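Local coordinates for protein 3-oxosteroid 1-dehydrogenase (Sterolibacterium denitrificans, PDB 7P18) that probably catalyses the FAD-dependent 1,2-dehydrogenation of 3-oxosteroids to 3-oxo-Delta(1)-steroids, passing the electrons to an acceptor, at residues Y73-L87 / N527-A539. Sequence-based numbering, arbitrary orientation.
Sequences YLKAATQGLVAEDRL and NSASVMGKAYPGA. With ANB (androsta-1,4-diene-3,17-dione), chain D.
Tyr73 reaches across from helix 67-78 and puts its hydroxyl on the carbonyl of Pro537: Tyr73 OH meets Pro537 O at 2.6 Å, approaching in the carbonyl plane on a lone pair, with the oxygen at the ring edge. CG lies anti to the backbone N (chi1 -173°), which sends the ring out to the loop, where CE2 also touches Pro537 CB. The same hydroxyl is hydrogen-bonded to the backbone N of Tyr119, so a phenylalanine here would probably keep the ring packing but take from the Pro537 carbonyl its side-chain donor, leaving it the backbone bond with Tyr118, and from the Tyr119 N-H its acceptor.

Packing is tight in the buried middle. Leu74 CD2 lies 3.6 Å from Met532 SD, with Trp54 of strand 53-54 against both residues. Thr78 lays its methyl CG2 on the Met532 carbonyl, while its OG1 turns back to Leu74 O, which the Thr78 N-H reaches from the opposite face. Val82 CG2 sits 3.4 Å from Val531 O, and Leu87 CD2 meets that oxygen too. Arg86 bends at chi3 (66°) to bring NH2 to Ala529 O at 3.0 Å, one guanidinium face over Val531 CA; a water links its NH1 to Ser530 O.

Toward solvent the fit is looser: Leu81 CD1 rests across the extended Lys534 chain, 3.6 Å from its CD, and a water bridges Ala77 O and Lys534 N.

Two overlapping turns, type I from Ser530 to Gly533 and type II' from Met532 to Ala535, shape this loop, which runs on to the steroid pocket beside the FAD, where Tyr536 OH donates to O1 of androsta-1,4-diene-3,17-dione (2.6 Å).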
loop_
_atom_site.group_PDB
_atom_site.type_symbol
_atom_site.label_atom_id
_atom_site.label_comp_id
_atom_site.label_asym_id
_atom_site.label_seq_id
_atom_site.Cartn_x
_atom_site.Cartn_y
_atom_site.Cartn_z
ATOM N N TYR A 73 3.731 11.886 17.892
ATOM C CA TYR A 73 2.769 11.468 16.846
ATOM C C TYR A 73 2.564 9.945 16.877
ATOM O O TYR A 73 1.396 9.538 16.907
ATOM C CB TYR A 73 3.242 11.969 15.503
ATOM C CG TYR A 73 2.286 11.757 14.364
ATOM C CD1 TYR A 73 1.158 12.549 14.227
ATOM C CD2 TYR A 73 2.525 10.795 13.402
ATOM C CE1 TYR A 73 0.282 12.399 13.154
ATOM C CE2 TYR A 73 1.662 10.637 12.328
ATOM C CZ TYR A 73 0.560 11.460 12.179
ATOM O OH TYR A 73 -0.303 11.305 11.104
ATOM N N LEU A 74 3.623 9.141 16.849
ATOM C CA LEU A 74 3.476 7.658 16.844
ATOM C C LEU A 74 2.861 7.158 18.158
ATOM O O LEU A 74 2.054 6.225 18.119
ATOM C CB LEU A 74 4.805 6.981 16.520
ATOM C CG LEU A 74 5.239 7.102 15.061
ATOM C CD1 LEU A 74 6.478 6.280 14.848
ATOM C CD2 LEU A 74 4.089 6.651 14.145
ATOM N N LYS A 75 3.203 7.736 19.314
ATOM C CA LYS A 75 2.597 7.295 20.590
ATOM C C LYS A 75 1.108 7.639 20.553
ATOM O O LYS A 75 0.291 6.818 20.942
ATOM C CB LYS A 75 3.314 7.926 21.799
ATOM C CG LYS A 75 4.670 7.307 22.081
ATOM C CD LYS A 75 5.388 8.028 23.212
ATOM C CE LYS A 75 4.700 7.828 24.550
ATOM N NZ LYS A 75 4.828 6.416 24.984
ATOM N N ALA A 76 0.747 8.801 20.063
ATOM C CA ALA A 76 -0.663 9.213 19.941
ATOM C C ALA A 76 -1.378 8.263 18.979
ATOM O O ALA A 76 -2.505 7.858 19.286
ATOM C CB ALA A 76 -0.759 10.645 19.494
ATOM N N ALA A 77 -0.747 7.879 17.873
ATOM C CA ALA A 77 -1.439 7.110 16.816
ATOM C C ALA A 77 -1.560 5.647 17.238
ATOM O O ALA A 77 -2.578 5.015 16.877
ATOM C CB ALA A 77 -0.731 7.249 15.509
ATOM N N THR A 78 -0.602 5.107 17.993
ATOM C CA THR A 78 -0.529 3.645 18.271
ATOM C C THR A 78 -1.178 3.250 19.596
ATOM O O THR A 78 -1.335 2.012 19.809
ATOM C CB THR A 78 0.909 3.108 18.194
ATOM O OG1 THR A 78 1.767 3.751 19.154
ATOM C CG2 THR A 78 1.491 3.244 16.808
ATOM N N GLN A 79 -1.442 4.210 20.464
ATOM C CA GLN A 79 -2.322 4.064 21.660
ATOM C C GLN A 79 -1.850 2.882 22.526
ATOM O O GLN A 79 -2.699 2.126 23.002
ATOM C CB GLN A 79 -3.774 3.924 21.183
ATOM C CG GLN A 79 -4.277 5.200 20.508
ATOM C CD GLN A 79 -5.731 5.447 20.796
ATOM O OE1 GLN A 79 -6.085 6.274 21.676
ATOM N NE2 GLN A 79 -6.542 4.636 20.100
ATOM N N GLY A 80 -0.549 2.722 22.716
ATOM C CA GLY A 80 0.014 1.741 23.662
ATOM C C GLY A 80 -0.044 0.313 23.151
ATOM O O GLY A 80 0.291 -0.598 23.940
ATOM N N LEU A 81 -0.428 0.083 21.887
ATOM C CA LEU A 81 -0.543 -1.287 21.326
ATOM C C LEU A 81 0.826 -1.822 20.940
ATOM O O LEU A 81 0.965 -3.046 20.666
ATOM C CB LEU A 81 -1.468 -1.248 20.112
ATOM C CG LEU A 81 -2.911 -0.861 20.400
ATOM C CD1 LEU A 81 -3.667 -0.740 19.098
ATOM C CD2 LEU A 81 -3.584 -1.899 21.294
ATOM N N VAL A 82 1.820 -0.937 20.823
ATOM C CA VAL A 82 3.152 -1.302 20.296
ATOM C C VAL A 82 4.205 -0.949 21.358
ATOM O O VAL A 82 4.178 0.192 21.878
ATOM C CB VAL A 82 3.416 -0.573 18.963
ATOM C CG1 VAL A 82 4.826 -0.778 18.457
ATOM C CG2 VAL A 82 2.405 -0.998 17.901
ATOM N N ALA A 83 5.147 -1.840 21.592
ATOM C CA ALA A 83 6.277 -1.609 22.527
ATOM C C ALA A 83 6.970 -0.295 22.150
ATOM O O ALA A 83 7.328 -0.089 20.986
ATOM C CB ALA A 83 7.230 -2.772 22.514
ATOM N N GLU A 84 7.179 0.593 23.112
ATOM C CA GLU A 84 7.764 1.913 22.781
ATOM C C GLU A 84 9.130 1.744 22.113
ATOM O O GLU A 84 9.476 2.562 21.233
ATOM C CB GLU A 84 7.811 2.823 24.014
ATOM C CG GLU A 84 8.319 4.214 23.685
ATOM C CD GLU A 84 8.553 5.089 24.906
ATOM O OE1 GLU A 84 9.529 4.801 25.645
ATOM O OE2 GLU A 84 7.783 6.030 25.105
ATOM N N ASP A 85 9.928 0.751 22.499
ATOM C CA ASP A 85 11.293 0.600 21.940
ATOM C C ASP A 85 11.213 0.311 20.435
ATOM O O ASP A 85 12.173 0.634 19.724
ATOM C CB ASP A 85 12.154 -0.415 22.689
ATOM C CG ASP A 85 11.712 -1.858 22.666
ATOM O OD1 ASP A 85 10.596 -2.133 22.169
ATOM O OD2 ASP A 85 12.486 -2.723 23.175
ATOM N N ARG A 86 10.136 -0.289 19.949
ATOM C CA ARG A 86 9.953 -0.480 18.489
ATOM C C ARG A 86 9.682 0.868 17.815
ATOM O O ARG A 86 10.131 1.051 16.701
ATOM C CB ARG A 86 8.775 -1.417 18.212
ATOM C CG ARG A 86 9.005 -2.854 18.647
ATOM C CD ARG A 86 7.774 -3.695 18.442
ATOM N NE ARG A 86 7.493 -3.821 17.010
ATOM C CZ ARG A 86 6.303 -4.183 16.495
ATOM N NH1 ARG A 86 5.259 -4.429 17.270
ATOM N NH2 ARG A 86 6.171 -4.244 15.178
ATOM N N LEU A 87 8.888 1.740 18.417
ATOM C CA LEU A 87 8.659 3.107 17.886
ATOM C C LEU A 87 9.984 3.881 17.862
ATOM O O LEU A 87 10.272 4.538 16.827
ATOM C CB LEU A 87 7.645 3.862 18.735
ATOM C CG LEU A 87 6.273 3.199 18.911
ATOM C CD1 LEU A 87 5.397 4.104 19.736
ATOM C CD2 LEU A 87 5.628 2.927 17.587
ATOM N N ASN A 527 4.106 -9.590 6.874
ATOM C CA ASN A 527 4.361 -10.883 7.561
ATOM C C ASN A 527 4.380 -10.675 9.079
ATOM O O ASN A 527 4.090 -11.630 9.806
ATOM C CB ASN A 527 5.672 -11.456 7.034
ATOM C CG ASN A 527 5.848 -12.948 7.137
ATOM O OD1 ASN A 527 6.612 -13.486 6.350
ATOM N ND2 ASN A 527 5.217 -13.598 8.095
ATOM N N SER A 528 4.673 -9.453 9.548
ATOM C CA SER A 528 4.839 -9.088 10.968
ATOM C C SER A 528 3.639 -8.259 11.423
ATOM O O SER A 528 3.013 -7.569 10.621
ATOM C CB SER A 528 6.178 -8.356 11.195
ATOM O OG SER A 528 6.116 -7.012 10.732
ATOM N N ALA A 529 3.346 -8.297 12.703
ATOM C CA ALA A 529 2.410 -7.351 13.344
ATOM C C ALA A 529 2.944 -5.924 13.192
ATOM O O ALA A 529 4.126 -5.669 13.522
ATOM C CB ALA A 529 2.218 -7.712 14.784
ATOM N N SER A 530 2.089 -5.020 12.702
ATOM C CA SER A 530 2.397 -3.632 12.311
ATOM C C SER A 530 2.950 -2.832 13.494
ATOM O O SER A 530 2.277 -2.733 14.564
ATOM C CB SER A 530 1.174 -2.941 11.783
ATOM O OG SER A 530 1.469 -1.595 11.458
ATOM N N VAL A 531 4.075 -2.157 13.254
ATOM C CA VAL A 531 4.666 -1.207 14.245
ATOM C C VAL A 531 3.714 -0.032 14.416
ATOM O O VAL A 531 3.862 0.727 15.365
ATOM C CB VAL A 531 6.081 -0.765 13.808
ATOM C CG1 VAL A 531 6.023 0.179 12.597
ATOM C CG2 VAL A 531 6.827 -0.141 14.990
ATOM N N MET A 532 2.756 0.129 13.492
ATOM C CA MET A 532 1.820 1.258 13.490
ATOM C C MET A 532 0.522 0.891 14.216
ATOM O O MET A 532 -0.407 1.717 14.243
ATOM C CB MET A 532 1.579 1.730 12.052
ATOM C CG MET A 532 2.858 2.190 11.350
ATOM S SD MET A 532 3.655 3.555 12.293
ATOM C CE MET A 532 5.089 3.814 11.249
ATOM N N GLY A 533 0.482 -0.260 14.878
ATOM C CA GLY A 533 -0.690 -0.632 15.688
ATOM C C GLY A 533 -1.956 -0.755 14.841
ATOM O O GLY A 533 -1.928 -1.442 13.817
ATOM N N LYS A 534 -3.005 -0.015 15.196
ATOM C CA LYS A 534 -4.260 0.020 14.391
ATOM C C LYS A 534 -4.327 1.317 13.583
ATOM O O LYS A 534 -5.412 1.791 13.304
ATOM C CB LYS A 534 -5.441 -0.158 15.336
ATOM C CG LYS A 534 -5.471 -1.498 16.041
ATOM C CD LYS A 534 -6.541 -1.598 17.094
ATOM C CE LYS A 534 -6.533 -2.910 17.831
ATOM N NZ LYS A 534 -7.644 -2.903 18.810
ATOM N N ALA A 535 -3.163 1.860 13.199
ATOM C CA ALA A 535 -3.092 3.199 12.585
ATOM C C ALA A 535 -2.266 3.156 11.311
ATOM O O ALA A 535 -1.643 2.145 10.984
ATOM C CB ALA A 535 -2.562 4.197 13.582
ATOM N N TYR A 536 -2.324 4.249 10.565
ATOM C CA TYR A 536 -1.598 4.434 9.302
ATOM C C TYR A 536 -1.160 5.892 9.280
ATOM O O TYR A 536 -2.003 6.771 9.130
ATOM C CB TYR A 536 -2.549 4.139 8.149
ATOM C CG TYR A 536 -1.918 3.799 6.838
ATOM C CD1 TYR A 536 -1.074 4.660 6.157
ATOM C CD2 TYR A 536 -2.301 2.623 6.201
ATOM C CE1 TYR A 536 -0.522 4.303 4.919
ATOM C CE2 TYR A 536 -1.801 2.272 4.956
ATOM C CZ TYR A 536 -0.877 3.094 4.333
ATOM O OH TYR A 536 -0.396 2.671 3.122
ATOM N N PRO A 537 0.117 6.181 9.619
ATOM C CA PRO A 537 0.508 7.547 9.988
ATOM C C PRO A 537 0.532 8.567 8.841
ATOM O O PRO A 537 0.309 9.767 9.072
ATOM C CB PRO A 537 1.915 7.339 10.556
ATOM C CG PRO A 537 2.423 6.104 9.871
ATOM C CD PRO A 537 1.196 5.211 9.839
ATOM N N GLY A 538 0.797 8.072 7.642
ATOM C CA GLY A 538 0.963 8.860 6.424
ATOM C C GLY A 538 1.274 7.956 5.265
ATOM O O GLY A 538 1.530 6.739 5.486
ATOM N N ALA A 539 1.288 8.511 4.067
ATOM C CA ALA A 539 1.651 7.744 2.861
ATOM C C ALA A 539 3.037 7.134 3.056
ATOM O O ALA A 539 3.983 7.880 3.431
ATOM C CB ALA A 539 1.542 8.632 1.645
HETATM C C1 ANB D . -1.162 4.473 -1.350
HETATM C C10 ANB D . -0.791 5.778 -1.987
HETATM C C11 ANB D . -1.791 4.999 -4.274
HETATM C C12 ANB D . -1.737 5.074 -5.807
HETATM C C13 ANB D . -1.498 6.500 -6.268
HETATM C C14 ANB D . -0.162 6.963 -5.671
HETATM C C15 ANB D . 0.165 8.243 -6.452
HETATM C C16 ANB D . -0.341 7.946 -7.875
HETATM C C17 ANB D . -1.236 6.731 -7.750
HETATM C C18 ANB D . -2.687 7.435 -5.938
HETATM C C19 ANB D . -1.931 6.780 -1.652
HETATM C C2 ANB D . -0.775 4.099 -0.129
HETATM C C3 ANB D . 0.296 4.812 0.566
HETATM C C4 ANB D . 1.008 5.779 -0.260
HETATM C C5 ANB D . 0.502 6.292 -1.390
HETATM C C6 ANB D . 1.156 7.464 -2.065
HETATM C C7 ANB D . 1.213 7.344 -3.581
HETATM C C8 ANB D . -0.156 6.991 -4.146
HETATM C C9 ANB D . -0.595 5.634 -3.546
HETATM O O1 ANB D . 0.593 4.584 1.746
HETATM O O2 ANB D . -1.673 6.088 -8.676
HETATM O O HOH W 1 -3.481 2.238 17.011
HETATM O O HOH W 2 2.593 -4.796 16.559
#